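Local structure of hypothetical protein ylbA (Escherichia coli, 1RC6) at residues L55-F59 with Q200-A204; Y132-V137 with G176-N180; Y110-G114 with A143-V147; N44-L50 with Y62-Q68. The protein catalyses the manganese-dependent hydrolysis of (S)-ureidoglycine to (S)-ureidoglycolate and ammonia, a step in the use of allantoin as a nitrogen source. All blocks are in the same frame, centred on the assembly; numbering follows the deposited sequence.

Interaction 1: residues L55-F59 with Q200-A204; sequences LGASF and QEHGA
Glu201 reaches across to the 55-59 loop and lays its carboxylate over the backbone of Gly56, Ala57 and Ser58. With chi1 m and chi2 opened to 149°, its OE2 accepts two hydrogen bonds from one residue: from Ser58 N at 3.1 Å and, with chi1 of the serine at p, from Ser58 OG at 2.8 Å. The closest CA pair, Ala57 and Glu201, is 6.8 Å apart, and the Glu201 side chain spans the gap. Gly56 turns the loop at phi/psi 110/-16, where a CB would jam against the preceding carbonyl O. Phe59, chi1 p, points toward the other segment; its ring edge meets Glu201 OE2 (3.3 Å from CE1), and its CZ is 4.2 Å from Gly203 CA. His202, predicted by similarity to bind Mn(2+), points away, its ND1 bonded to Ser252 O. This joins the N-terminal cupin domain to strand 202-208 of the C-terminal one, which runs between strands 227-230 and 247-254, and Ala57 and Phe59 pack against strand 227-230.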
loop_
_atom_site.group_PDB
_atom_site.type_symbol
_atom_site.label_atom_id
_atom_site.label_comp_id
_atom_site.label_asym_id
_atom_site.label_seq_id
_atom_site.Cartn_x
_atom_site.Cartn_y
_atom_site.Cartn_z
ATOM N N LEU A 55 -1.990 10.496 11.842
ATOM C CA LEU A 55 -0.597 10.110 11.879
ATOM C C LEU A 55 0.157 11.120 11.025
ATOM O O LEU A 55 1.382 11.117 10.979
ATOM C CB LEU A 55 -0.421 8.714 11.287
ATOM C CG LEU A 55 0.723 7.852 11.826
ATOM C CD1 LEU A 55 1.187 6.863 10.766
ATOM C CD2 LEU A 55 1.870 8.738 12.227
ATOM N N GLY A 56 -0.590 11.977 10.336
ATOM C CA GLY A 56 0.028 12.974 9.486
ATOM C C GLY A 56 -0.179 12.729 8.001
ATOM O O GLY A 56 0.011 13.627 7.180
ATOM N N ALA A 57 -0.582 11.513 7.651
ATOM C CA ALA A 57 -0.799 11.154 6.257
ATOM C C ALA A 57 -2.004 11.863 5.668
ATOM O O ALA A 57 -2.925 12.257 6.387
ATOM C CB ALA A 57 -0.974 9.654 6.132
ATOM N N SER A 58 -1.982 12.032 4.350
ATOM C CA SER A 58 -3.077 12.678 3.646
ATOM C C SER A 58 -3.825 11.582 2.906
ATOM O O SER A 58 -4.362 11.796 1.821
ATOM C CB SER A 58 -2.539 13.714 2.659
ATOM O OG SER A 58 -1.715 13.103 1.679
ATOM N N PHE A 59 -3.832 10.395 3.503
ATOM C CA PHE A 59 -4.510 9.233 2.950
ATOM C C PHE A 59 -4.765 8.264 4.080
ATOM O O PHE A 59 -4.324 8.487 5.210
ATOM C CB PHE A 59 -3.641 8.541 1.898
ATOM C CG PHE A 59 -2.273 8.122 2.404
ATOM C CD1 PHE A 59 -1.188 8.995 2.334
ATOM C CD2 PHE A 59 -2.071 6.853 2.948
ATOM C CE1 PHE A 59 0.075 8.610 2.791
ATOM C CE2 PHE A 59 -0.814 6.462 3.410
ATOM C CZ PHE A 59 0.258 7.345 3.329
ATOM N N GLN A 200 6.759 14.762 -0.310
ATOM C CA GLN A 200 5.638 13.832 -0.357
ATOM C C GLN A 200 5.779 12.674 0.620
ATOM O O GLN A 200 6.866 12.117 0.802
ATOM C CB GLN A 200 5.449 13.262 -1.775
ATOM C CG GLN A 200 6.313 13.878 -2.877
ATOM C CD GLN A 200 7.760 13.403 -2.834
ATOM O OE1 GLN A 200 8.033 12.198 -2.852
ATOM N NE2 GLN A 200 8.695 14.350 -2.784
ATOM N N GLU A 201 4.659 12.316 1.240
ATOM C CA GLU A 201 4.609 11.212 2.191
ATOM C C GLU A 201 4.753 9.893 1.435
ATOM O O GLU A 201 4.740 9.856 0.204
ATOM C CB GLU A 201 3.260 11.190 2.901
ATOM C CG GLU A 201 2.787 12.516 3.436
ATOM C CD GLU A 201 1.269 12.619 3.427
ATOM O OE1 GLU A 201 0.732 13.492 4.132
ATOM O OE2 GLU A 201 0.612 11.837 2.707
ATOM N N HIS A 202 4.878 8.810 2.185
ATOM C CA HIS A 202 4.980 7.491 1.595
ATOM C C HIS A 202 4.397 6.504 2.585
ATOM O O HIS A 202 4.470 6.712 3.794
ATOM C CB HIS A 202 6.443 7.119 1.304
ATOM C CG HIS A 202 7.035 7.855 0.144
ATOM N ND1 HIS A 202 6.427 7.909 -1.092
ATOM C CD2 HIS A 202 8.178 8.571 0.031
ATOM C CE1 HIS A 202 7.169 8.627 -1.917
ATOM N NE2 HIS A 202 8.237 9.040 -1.261
ATOM N N GLY A 203 3.796 5.445 2.065
ATOM C CA GLY A 203 3.237 4.417 2.912
ATOM C C GLY A 203 3.769 3.133 2.315
ATOM O O GLY A 203 3.413 2.787 1.197
ATOM N N ALA A 204 4.635 2.423 3.022
ATOM C CA ALA A 204 5.167 1.206 2.447
ATOM C C ALA A 204 4.846 -0.016 3.269
ATOM O O ALA A 204 4.877 0.015 4.501
ATOM C CB ALA A 204 6.659 1.329 2.273
#

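Interaction 2: residues Y132-V137 with G176-N180; sequences YKRRYV and GFDMN
Two carboxylates sit close together here: Asp178 has its OD1 beside the like-charged Glu82, while its OD2 accepts the hydrogen bond of Val137 N at 2.7 Å and 163°. Arg134 NE, 4.5 Å from OD2 of Asp178, is beyond salt-bridge reach. Asp178 has chi1 p and points toward 132-137, where the chain has left strand 127-135. The two backbones run 136° apart in direction and come closest at Val137 and Asp178, CA atoms 6.5 Å apart; at the Tyr132 and Asn180 end they have spread to 11.0 Å.

Tyr136, chi1 t, swings its ring across to Gly176, and its OH donates to Gly176 O at 2.7 Å. On the way the ring passes Asp178, with CD2 3.2 Å from OD2. Toward the strand, Met179 (chi1 p) makes a Met-aromatic contact with Tyr132 (chi1 t): SD lies 5.0 Å from the ring centroid, obliquely, and Met179 CE meets the ring edge 3.5 Å from CE1 of Tyr132. Arg134, chi1 p, folds its NH1 back onto Tyr132 OH at 2.8 Å and sends NH2 to Ser58.

Strand 127-135 of the N-terminal cupin sheet thus meets the start of strand 179-186 in the C-terminal one. Both bonds join the loop after strand 127-135 to the loop before strand 179-186; the Met179-Tyr132 contact lies where the chains are further apart. The close carboxylates of Asp178 and Glu82 are consistent with a shared proton.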
loop_
_atom_site.group_PDB
_atom_site.type_symbol
_atom_site.label_atom_id
_atom_site.label_comp_id
_atom_site.label_asym_id
_atom_site.label_seq_id
_atom_site.Cartn_x
_atom_site.Cartn_y
_atom_site.Cartn_z
ATOM N N TYR A 132 -5.985 1.198 -0.022
ATOM C CA TYR A 132 -5.550 2.577 0.054
ATOM C C TYR A 132 -6.599 3.516 -0.496
ATOM O O TYR A 132 -7.267 3.201 -1.481
ATOM C CB TYR A 132 -4.257 2.728 -0.741
ATOM C CG TYR A 132 -3.719 4.137 -0.845
ATOM C CD1 TYR A 132 -4.263 5.050 -1.740
ATOM C CD2 TYR A 132 -2.632 4.546 -0.071
ATOM C CE1 TYR A 132 -3.724 6.336 -1.871
ATOM C CE2 TYR A 132 -2.095 5.827 -0.192
ATOM C CZ TYR A 132 -2.637 6.712 -1.096
ATOM O OH TYR A 132 -2.058 7.954 -1.269
ATOM N N LYS A 133 -6.753 4.671 0.139
ATOM C CA LYS A 133 -7.714 5.652 -0.334
ATOM C C LYS A 133 -7.234 7.044 0.030
ATOM O O LYS A 133 -6.541 7.223 1.018
ATOM C CB LYS A 133 -9.088 5.415 0.288
ATOM C CG LYS A 133 -9.165 5.749 1.778
ATOM C CD LYS A 133 -10.602 5.748 2.290
ATOM C CE LYS A 133 -10.651 6.049 3.769
ATOM N NZ LYS A 133 -12.036 6.124 4.300
ATOM N N ARG A 134 -7.596 8.026 -0.786
ATOM C CA ARG A 134 -7.238 9.422 -0.539
ATOM C C ARG A 134 -8.268 10.297 -1.241
ATOM O O ARG A 134 -9.036 9.815 -2.071
ATOM C CB ARG A 134 -5.840 9.756 -1.079
ATOM C CG ARG A 134 -5.754 9.853 -2.574
ATOM C CD ARG A 134 -4.360 10.222 -3.051
ATOM N NE ARG A 134 -3.938 11.547 -2.598
ATOM C CZ ARG A 134 -2.987 11.749 -1.685
ATOM N NH1 ARG A 134 -2.358 10.712 -1.133
ATOM N NH2 ARG A 134 -2.674 12.981 -1.312
ATOM N N ARG A 135 -8.292 11.576 -0.896
ATOM C CA ARG A 135 -9.224 12.493 -1.516
ATOM C C ARG A 135 -8.574 13.021 -2.797
ATOM O O ARG A 135 -7.558 13.723 -2.762
ATOM C CB ARG A 135 -9.572 13.623 -0.544
ATOM C CG ARG A 135 -10.632 14.582 -1.055
ATOM C CD ARG A 135 -11.548 15.029 0.078
ATOM N NE ARG A 135 -10.824 15.622 1.205
ATOM C CZ ARG A 135 -11.389 15.994 2.353
ATOM N NH1 ARG A 135 -12.695 15.837 2.539
ATOM N NH2 ARG A 135 -10.649 16.520 3.322
ATOM N N TYR A 136 -9.156 12.656 -3.929
ATOM C CA TYR A 136 -8.639 13.068 -5.223
ATOM C C TYR A 136 -8.636 14.577 -5.496
ATOM O O TYR A 136 -9.562 15.298 -5.114
ATOM C CB TYR A 136 -9.415 12.362 -6.325
ATOM C CG TYR A 136 -9.014 12.801 -7.705
ATOM C CD1 TYR A 136 -9.772 13.737 -8.408
ATOM C CD2 TYR A 136 -7.860 12.307 -8.298
ATOM C CE1 TYR A 136 -9.384 14.168 -9.674
ATOM C CE2 TYR A 136 -7.455 12.730 -9.564
ATOM C CZ TYR A 136 -8.219 13.659 -10.247
ATOM O OH TYR A 136 -7.818 14.070 -11.503
ATOM N N VAL A 137 -7.588 15.049 -6.166
ATOM C CA VAL A 137 -7.491 16.466 -6.487
ATOM C C VAL A 137 -7.604 16.711 -7.983
ATOM O O VAL A 137 -6.679 16.439 -8.758
ATOM C CB VAL A 137 -6.186 17.073 -5.984
ATOM C CG1 VAL A 137 -6.079 18.505 -6.466
ATOM C CG2 VAL A 137 -6.157 17.028 -4.476
ATOM N N GLY A 176 -3.865 13.410 -15.134
ATOM C CA GLY A 176 -5.200 12.974 -14.769
ATOM C C GLY A 176 -5.085 12.322 -13.409
ATOM O O GLY A 176 -6.002 12.407 -12.567
ATOM N N PHE A 177 -3.936 11.681 -13.196
ATOM C CA PHE A 177 -3.653 11.012 -11.938
ATOM C C PHE A 177 -2.883 11.929 -10.993
ATOM O O PHE A 177 -1.969 12.638 -11.401
ATOM C CB PHE A 177 -2.866 9.731 -12.191
ATOM C CG PHE A 177 -3.681 8.634 -12.818
ATOM C CD1 PHE A 177 -4.179 7.592 -12.046
ATOM C CD2 PHE A 177 -3.990 8.667 -14.172
ATOM C CE1 PHE A 177 -4.976 6.603 -12.617
ATOM C CE2 PHE A 177 -4.776 7.693 -14.747
ATOM C CZ PHE A 177 -5.272 6.659 -13.971
ATOM N N ASP A 178 -3.276 11.910 -9.724
ATOM C CA ASP A 178 -2.646 12.726 -8.708
ATOM C C ASP A 178 -1.901 11.839 -7.704
ATOM O O ASP A 178 -1.586 12.270 -6.599
ATOM C CB ASP A 178 -3.708 13.562 -7.996
ATOM C CG ASP A 178 -4.649 12.720 -7.159
ATOM O OD1 ASP A 178 -4.568 11.474 -7.227
ATOM O OD2 ASP A 178 -5.478 13.313 -6.431
ATOM N N MET A 179 -1.625 10.596 -8.088
ATOM C CA MET A 179 -0.911 9.680 -7.207
ATOM C C MET A 179 -0.380 8.520 -8.013
ATOM O O MET A 179 -0.608 8.435 -9.212
ATOM C CB MET A 179 -1.840 9.125 -6.131
ATOM C CG MET A 179 -3.021 8.401 -6.715
ATOM S SD MET A 179 -3.569 6.998 -5.741
ATOM C CE MET A 179 -4.819 7.695 -4.914
ATOM N N ASN A 180 0.342 7.631 -7.345
ATOM C CA ASN A 180 0.872 6.452 -7.994
ATOM C C ASN A 180 1.316 5.458 -6.934
ATOM O O ASN A 180 1.615 5.843 -5.812
ATOM C CB ASN A 180 2.034 6.820 -8.905
ATOM C CG ASN A 180 2.182 5.859 -10.080
ATOM O OD1 ASN A 180 2.759 6.204 -11.111
ATOM N ND2 ASN A 180 1.668 4.649 -9.926
#

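Interaction 3: residues Y110-G114 with A143-V147; sequences YCPPG and APWLV
Tyr110 opens the contact as the last bridged residue of two antiparallel strands: paired with Val147, CA atoms 5.0 Å apart, it forms a hydrogen-bonded pair in which Tyr110 N donates to Val147 O at 2.7 Å and Val147 N to Tyr110 O at 3.2 Å. Leu146 CA adds a CA-H...O contact to Tyr110 O at 3.4 Å. With chi1 t, the Tyr110 ring runs back along the partner chain, CD1 3.4 Å from Trp145 O and OH 3.8 Å from Pro144 CB; that hydroxyl bonds Glu82. Cys111 points away, its SG 4.4 Å from Leu146 CD2. Pro112 turns toward the other chain and packs its CB 3.7 Å from Pro144 CG and its CD 3.4 Å from Leu146 N. Pro113 CD also meets Pro144 CG at 3.7 Å. Strand 147-150 is added here at the edge of the N-terminal cupin sheet. Since Pro112 has no amide hydrogen to donate, the ladder gives way at this end to proline-on-proline packing.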
loop_
_atom_site.group_PDB
_atom_site.type_symbol
_atom_site.label_atom_id
_atom_site.label_comp_id
_atom_site.label_asym_id
_atom_site.label_seq_id
_atom_site.Cartn_x
_atom_site.Cartn_y
_atom_site.Cartn_z
ATOM N N TYR A 110 -7.291 0.013 -9.446
ATOM C CA TYR A 110 -7.415 1.420 -9.089
ATOM C C TYR A 110 -8.788 1.919 -9.527
ATOM O O TYR A 110 -9.267 1.578 -10.603
ATOM C CB TYR A 110 -6.331 2.271 -9.771
ATOM C CG TYR A 110 -6.625 3.758 -9.678
ATOM C CD1 TYR A 110 -7.504 4.366 -10.564
ATOM C CD2 TYR A 110 -6.121 4.530 -8.627
ATOM C CE1 TYR A 110 -7.892 5.698 -10.403
ATOM C CE2 TYR A 110 -6.497 5.860 -8.460
ATOM C CZ TYR A 110 -7.389 6.436 -9.351
ATOM O OH TYR A 110 -7.806 7.732 -9.173
ATOM N N CYS A 111 -9.420 2.727 -8.693
ATOM C CA CYS A 111 -10.722 3.290 -9.023
ATOM C C CYS A 111 -10.716 4.807 -8.897
ATOM O O CYS A 111 -10.352 5.351 -7.851
ATOM C CB CYS A 111 -11.814 2.743 -8.102
ATOM S SG CYS A 111 -12.255 1.014 -8.371
ATOM N N PRO A 112 -11.117 5.515 -9.967
ATOM C CA PRO A 112 -11.145 6.977 -9.903
ATOM C C PRO A 112 -12.209 7.360 -8.894
ATOM O O PRO A 112 -12.966 6.516 -8.438
ATOM C CB PRO A 112 -11.525 7.378 -11.324
ATOM C CG PRO A 112 -12.409 6.236 -11.756
ATOM C CD PRO A 112 -11.608 5.043 -11.275
ATOM N N PRO A 113 -12.278 8.643 -8.535
ATOM C CA PRO A 113 -13.258 9.153 -7.571
ATOM C C PRO A 113 -14.677 8.760 -7.927
ATOM O O PRO A 113 -15.062 8.804 -9.088
ATOM C CB PRO A 113 -13.075 10.658 -7.654
ATOM C CG PRO A 113 -11.652 10.797 -8.036
ATOM C CD PRO A 113 -11.460 9.739 -9.077
ATOM N N GLY A 114 -15.448 8.370 -6.920
ATOM C CA GLY A 114 -16.833 8.003 -7.148
ATOM C C GLY A 114 -17.119 6.549 -7.459
ATOM O O GLY A 114 -18.135 6.011 -7.005
ATOM N N ALA A 143 -8.683 14.011 -16.017
ATOM C CA ALA A 143 -9.469 13.106 -15.195
ATOM C C ALA A 143 -8.801 11.736 -15.214
ATOM O O ALA A 143 -8.264 11.320 -16.235
ATOM C CB ALA A 143 -10.890 13.021 -15.727
ATOM N N PRO A 144 -8.814 11.027 -14.074
ATOM C CA PRO A 144 -8.195 9.702 -13.999
ATOM C C PRO A 144 -9.189 8.653 -14.484
ATOM O O PRO A 144 -10.296 8.988 -14.901
ATOM C CB PRO A 144 -7.882 9.567 -12.523
ATOM C CG PRO A 144 -9.113 10.180 -11.910
ATOM C CD PRO A 144 -9.374 11.421 -12.767
ATOM N N TRP A 145 -8.799 7.387 -14.427
ATOM C CA TRP A 145 -9.692 6.320 -14.861
ATOM C C TRP A 145 -9.316 4.959 -14.273
ATOM O O TRP A 145 -8.178 4.732 -13.858
ATOM C CB TRP A 145 -9.705 6.237 -16.385
ATOM C CG TRP A 145 -8.363 6.015 -16.970
ATOM C CD1 TRP A 145 -7.743 4.814 -17.187
ATOM C CD2 TRP A 145 -7.439 7.031 -17.383
ATOM N NE1 TRP A 145 -6.486 5.021 -17.715
ATOM C CE2 TRP A 145 -6.272 6.371 -17.846
ATOM C CE3 TRP A 145 -7.485 8.435 -17.402
ATOM C CZ2 TRP A 145 -5.153 7.070 -18.334
ATOM C CZ3 TRP A 145 -6.377 9.133 -17.884
ATOM C CH2 TRP A 145 -5.222 8.446 -18.346
ATOM N N LEU A 146 -10.298 4.063 -14.249
ATOM C CA LEU A 146 -10.119 2.722 -13.720
ATOM C C LEU A 146 -8.920 2.058 -14.368
ATOM O O LEU A 146 -8.751 2.112 -15.580
ATOM C CB LEU A 146 -11.394 1.911 -13.985
ATOM C CG LEU A 146 -11.600 0.389 -13.837
ATOM C CD1 LEU A 146 -10.304 -0.371 -13.678
ATOM C CD2 LEU A 146 -12.508 0.143 -12.669
ATOM N N VAL A 147 -8.075 1.450 -13.551
ATOM C CA VAL A 147 -6.916 0.728 -14.053
ATOM C C VAL A 147 -6.839 -0.572 -13.267
ATOM O O VAL A 147 -7.057 -0.582 -12.060
ATOM C CB VAL A 147 -5.614 1.512 -13.849
ATOM C CG1 VAL A 147 -4.438 0.707 -14.377
ATOM C CG2 VAL A 147 -5.703 2.840 -14.550
#

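Interaction 4: residues N44-L50 with Y62-Q68; sequences NCDATIL and YLVTLHQ
Side chains alternate between the two faces of an antiparallel hairpin, strand 46-49 against 62-67, their axes 4.9 Å apart at 173°. The register pairs Cys45 with Leu66, Asp46 with Thr65, Ala47 with Val64, Thr48 with Leu63 and Ile49 with Tyr62. Reciprocal backbone bonds join Asp46 to Thr65 (Asp46 N to Thr65 O 3.0 Å, Thr65 N to Asp46 O 3.1 Å) and Thr48 to Leu63 (Thr48 N to Leu63 O 3.0 Å, Leu63 N to Thr48 O 3.1 Å).

One face carries the non-hydrogen-bonded pairs. Cys45 (chi1 p) sets SG 3.8 Å from Val64 CG1 and CB 3.8 Å from Leu66 CD2; Ile49 (m, t) rests CG1 3.9 Å from CD2 of Tyr62 (chi1 m). On the other, Thr48 (chi1 t) brings CG2 3.8 Å from Leu63 CB. Beyond the strand, Leu50 (m, t) points sideways but its CD1 comes back to 4.1 Å from Leu63 CB. At the far end, where Asn44 takes left-handed angles (44/54), His67 N bonds Asn44 O at 3.0 Å; His67 (chi1 m) turns its ring edge to Asp46, CE1 3.1 Å from OD2. Strand 60-67 pairs on its other side with strand 127-135; 46-49 is outermost, though Ala47 still bonds the backbone of Asn37.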
loop_
_atom_site.group_PDB
_atom_site.type_symbol
_atom_site.label_atom_id
_atom_site.label_comp_id
_atom_site.label_asym_id
_atom_site.label_seq_id
_atom_site.Cartn_x
_atom_site.Cartn_y
_atom_site.Cartn_z
ATOM N N ASN A 44 -16.457 -10.998 7.473
ATOM C CA ASN A 44 -15.589 -12.169 7.506
ATOM C C ASN A 44 -14.133 -11.924 7.104
ATOM O O ASN A 44 -13.596 -12.620 6.232
ATOM C CB ASN A 44 -16.190 -13.245 6.614
ATOM C CG ASN A 44 -17.651 -13.465 6.899
ATOM O OD1 ASN A 44 -18.042 -13.654 8.046
ATOM N ND2 ASN A 44 -18.473 -13.444 5.856
ATOM N N CYS A 45 -13.493 -10.960 7.761
ATOM C CA CYS A 45 -12.104 -10.622 7.467
ATOM C C CYS A 45 -11.563 -9.725 8.568
ATOM O O CYS A 45 -12.327 -9.014 9.217
ATOM C CB CYS A 45 -12.018 -9.851 6.153
ATOM S SG CYS A 45 -12.782 -8.206 6.291
ATOM N N ASP A 46 -10.248 -9.748 8.759
ATOM C CA ASP A 46 -9.611 -8.912 9.768
ATOM C C ASP A 46 -9.051 -7.666 9.091
ATOM O O ASP A 46 -8.157 -7.760 8.252
ATOM C CB ASP A 46 -8.470 -9.663 10.457
ATOM C CG ASP A 46 -8.936 -10.925 11.145
ATOM O OD1 ASP A 46 -10.030 -10.879 11.741
ATOM O OD2 ASP A 46 -8.206 -11.948 11.093
ATOM N N ALA A 47 -9.585 -6.502 9.438
ATOM C CA ALA A 47 -9.086 -5.269 8.840
ATOM C C ALA A 47 -8.263 -4.496 9.848
ATOM O O ALA A 47 -8.645 -4.328 11.006
ATOM C CB ALA A 47 -10.232 -4.400 8.334
ATOM N N THR A 48 -7.110 -4.032 9.407
ATOM C CA THR A 48 -6.266 -3.270 10.283
ATOM C C THR A 48 -5.812 -1.991 9.596
ATOM O O THR A 48 -5.053 -2.011 8.634
ATOM C CB THR A 48 -5.077 -4.132 10.756
ATOM O OG1 THR A 48 -3.982 -3.283 11.105
ATOM C CG2 THR A 48 -4.661 -5.116 9.682
ATOM N N ILE A 49 -6.337 -0.878 10.085
ATOM C CA ILE A 49 -6.008 0.447 9.572
ATOM C C ILE A 49 -4.537 0.790 9.859
ATOM O O ILE A 49 -4.031 0.508 10.948
ATOM C CB ILE A 49 -6.905 1.490 10.231
ATOM C CG1 ILE A 49 -8.358 1.207 9.876
ATOM C CG2 ILE A 49 -6.502 2.869 9.805
ATOM C CD1 ILE A 49 -9.345 1.960 10.736
ATOM N N LEU A 50 -3.861 1.394 8.880
ATOM C CA LEU A 50 -2.453 1.762 9.015
ATOM C C LEU A 50 -2.278 3.273 9.077
ATOM O O LEU A 50 -2.525 3.877 10.103
ATOM C CB LEU A 50 -1.659 1.167 7.854
ATOM C CG LEU A 50 -1.859 -0.357 7.788
ATOM C CD1 LEU A 50 -1.110 -0.940 6.608
ATOM C CD2 LEU A 50 -1.381 -0.992 9.071
ATOM N N TYR A 62 -4.901 0.401 4.351
ATOM C CA TYR A 62 -5.234 -0.749 5.177
ATOM C C TYR A 62 -4.563 -2.034 4.759
ATOM O O TYR A 62 -4.052 -2.175 3.648
ATOM C CB TYR A 62 -6.737 -1.056 5.127
ATOM C CG TYR A 62 -7.691 0.110 5.084
ATOM C CD1 TYR A 62 -7.634 1.058 4.059
ATOM C CD2 TYR A 62 -8.675 0.253 6.059
ATOM C CE1 TYR A 62 -8.537 2.130 4.014
ATOM C CE2 TYR A 62 -9.582 1.316 6.022
ATOM C CZ TYR A 62 -9.508 2.245 5.001
ATOM O OH TYR A 62 -10.413 3.276 4.984
ATOM N N LEU A 63 -4.606 -2.985 5.676
ATOM C CA LEU A 63 -4.093 -4.314 5.441
ATOM C C LEU A 63 -5.307 -5.151 5.830
ATOM O O LEU A 63 -5.836 -5.009 6.928
ATOM C CB LEU A 63 -2.913 -4.608 6.350
ATOM C CG LEU A 63 -2.167 -5.918 6.085
ATOM C CD1 LEU A 63 -0.879 -5.905 6.902
ATOM C CD2 LEU A 63 -3.028 -7.126 6.464
ATOM N N VAL A 64 -5.775 -5.998 4.926
ATOM C CA VAL A 64 -6.951 -6.788 5.228
ATOM C C VAL A 64 -6.803 -8.238 4.813
ATOM O O VAL A 64 -6.557 -8.538 3.639
ATOM C CB VAL A 64 -8.202 -6.210 4.516
ATOM C CG1 VAL A 64 -9.454 -6.914 5.011
ATOM C CG2 VAL A 64 -8.297 -4.709 4.754
ATOM N N THR A 65 -6.932 -9.147 5.771
ATOM C CA THR A 65 -6.857 -10.553 5.413
ATOM C C THR A 65 -8.311 -11.034 5.300
ATOM O O THR A 65 -9.115 -10.922 6.244
ATOM C CB THR A 65 -6.090 -11.400 6.457
ATOM O OG1 THR A 65 -6.958 -11.701 7.549
ATOM C CG2 THR A 65 -4.870 -10.645 6.966
ATOM N N LEU A 66 -8.639 -11.550 4.121
ATOM C CA LEU A 66 -9.976 -12.034 3.835
ATOM C C LEU A 66 -10.150 -13.498 4.153
ATOM O O LEU A 66 -9.397 -14.343 3.673
ATOM C CB LEU A 66 -10.287 -11.805 2.365
ATOM C CG LEU A 66 -9.976 -10.374 1.919
ATOM C CD1 LEU A 66 -9.897 -10.329 0.404
ATOM C CD2 LEU A 66 -11.037 -9.404 2.474
ATOM N N HIS A 67 -11.139 -13.796 4.977
ATOM C CA HIS A 67 -11.436 -15.182 5.295
ATOM C C HIS A 67 -12.454 -15.643 4.246
ATOM O O HIS A 67 -12.686 -14.935 3.255
ATOM C CB HIS A 67 -11.983 -15.272 6.718
ATOM C CG HIS A 67 -10.964 -14.931 7.758
ATOM N ND1 HIS A 67 -11.129 -13.900 8.661
ATOM C CD2 HIS A 67 -9.723 -15.428 7.981
ATOM C CE1 HIS A 67 -10.032 -13.772 9.386
ATOM N NE2 HIS A 67 -9.164 -14.687 8.992
ATOM N N GLN A 68 -13.051 -16.815 4.433
ATOM C CA GLN A 68 -14.029 -17.290 3.469
ATOM C C GLN A 68 -15.177 -16.294 3.359
ATOM O O GLN A 68 -15.841 -15.986 4.348
ATOM C CB GLN A 68 -14.555 -18.651 3.887
ATOM C CG GLN A 68 -13.449 -19.629 4.149
ATOM C CD GLN A 68 -13.949 -21.003 4.489
ATOM O OE1 GLN A 68 -15.024 -21.164 5.081
ATOM N NE2 GLN A 68 -13.166 -22.008 4.136
#

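In the fold
Interactions 2, 3 and 4 share the six-stranded antiparallel sheet of the N-terminal cupin: interaction 4 at edge strand 46-49, interaction 3 at the opposite edge strand 147-150, centres 23 Å apart, and interaction 2 on strand 127-135 between them. Interactions 1 and 2, centres 12 Å apart, tie it to a seven-stranded sheet built mostly from the C-terminal cupin, with strands 20-21 and 26-29 from the chain's start added at one edge; Phe59 stacks on Tyr132. Interaction 3 lies 9 Å from interaction 2, centre to centre. Along the chain, interaction 1 spans interactions 2 and 3 and crosses interaction 4. The side chains of His202, a probable manganese ligand, and Tyr132 are about 8 Å apart, so the halves meet near the probable metal site.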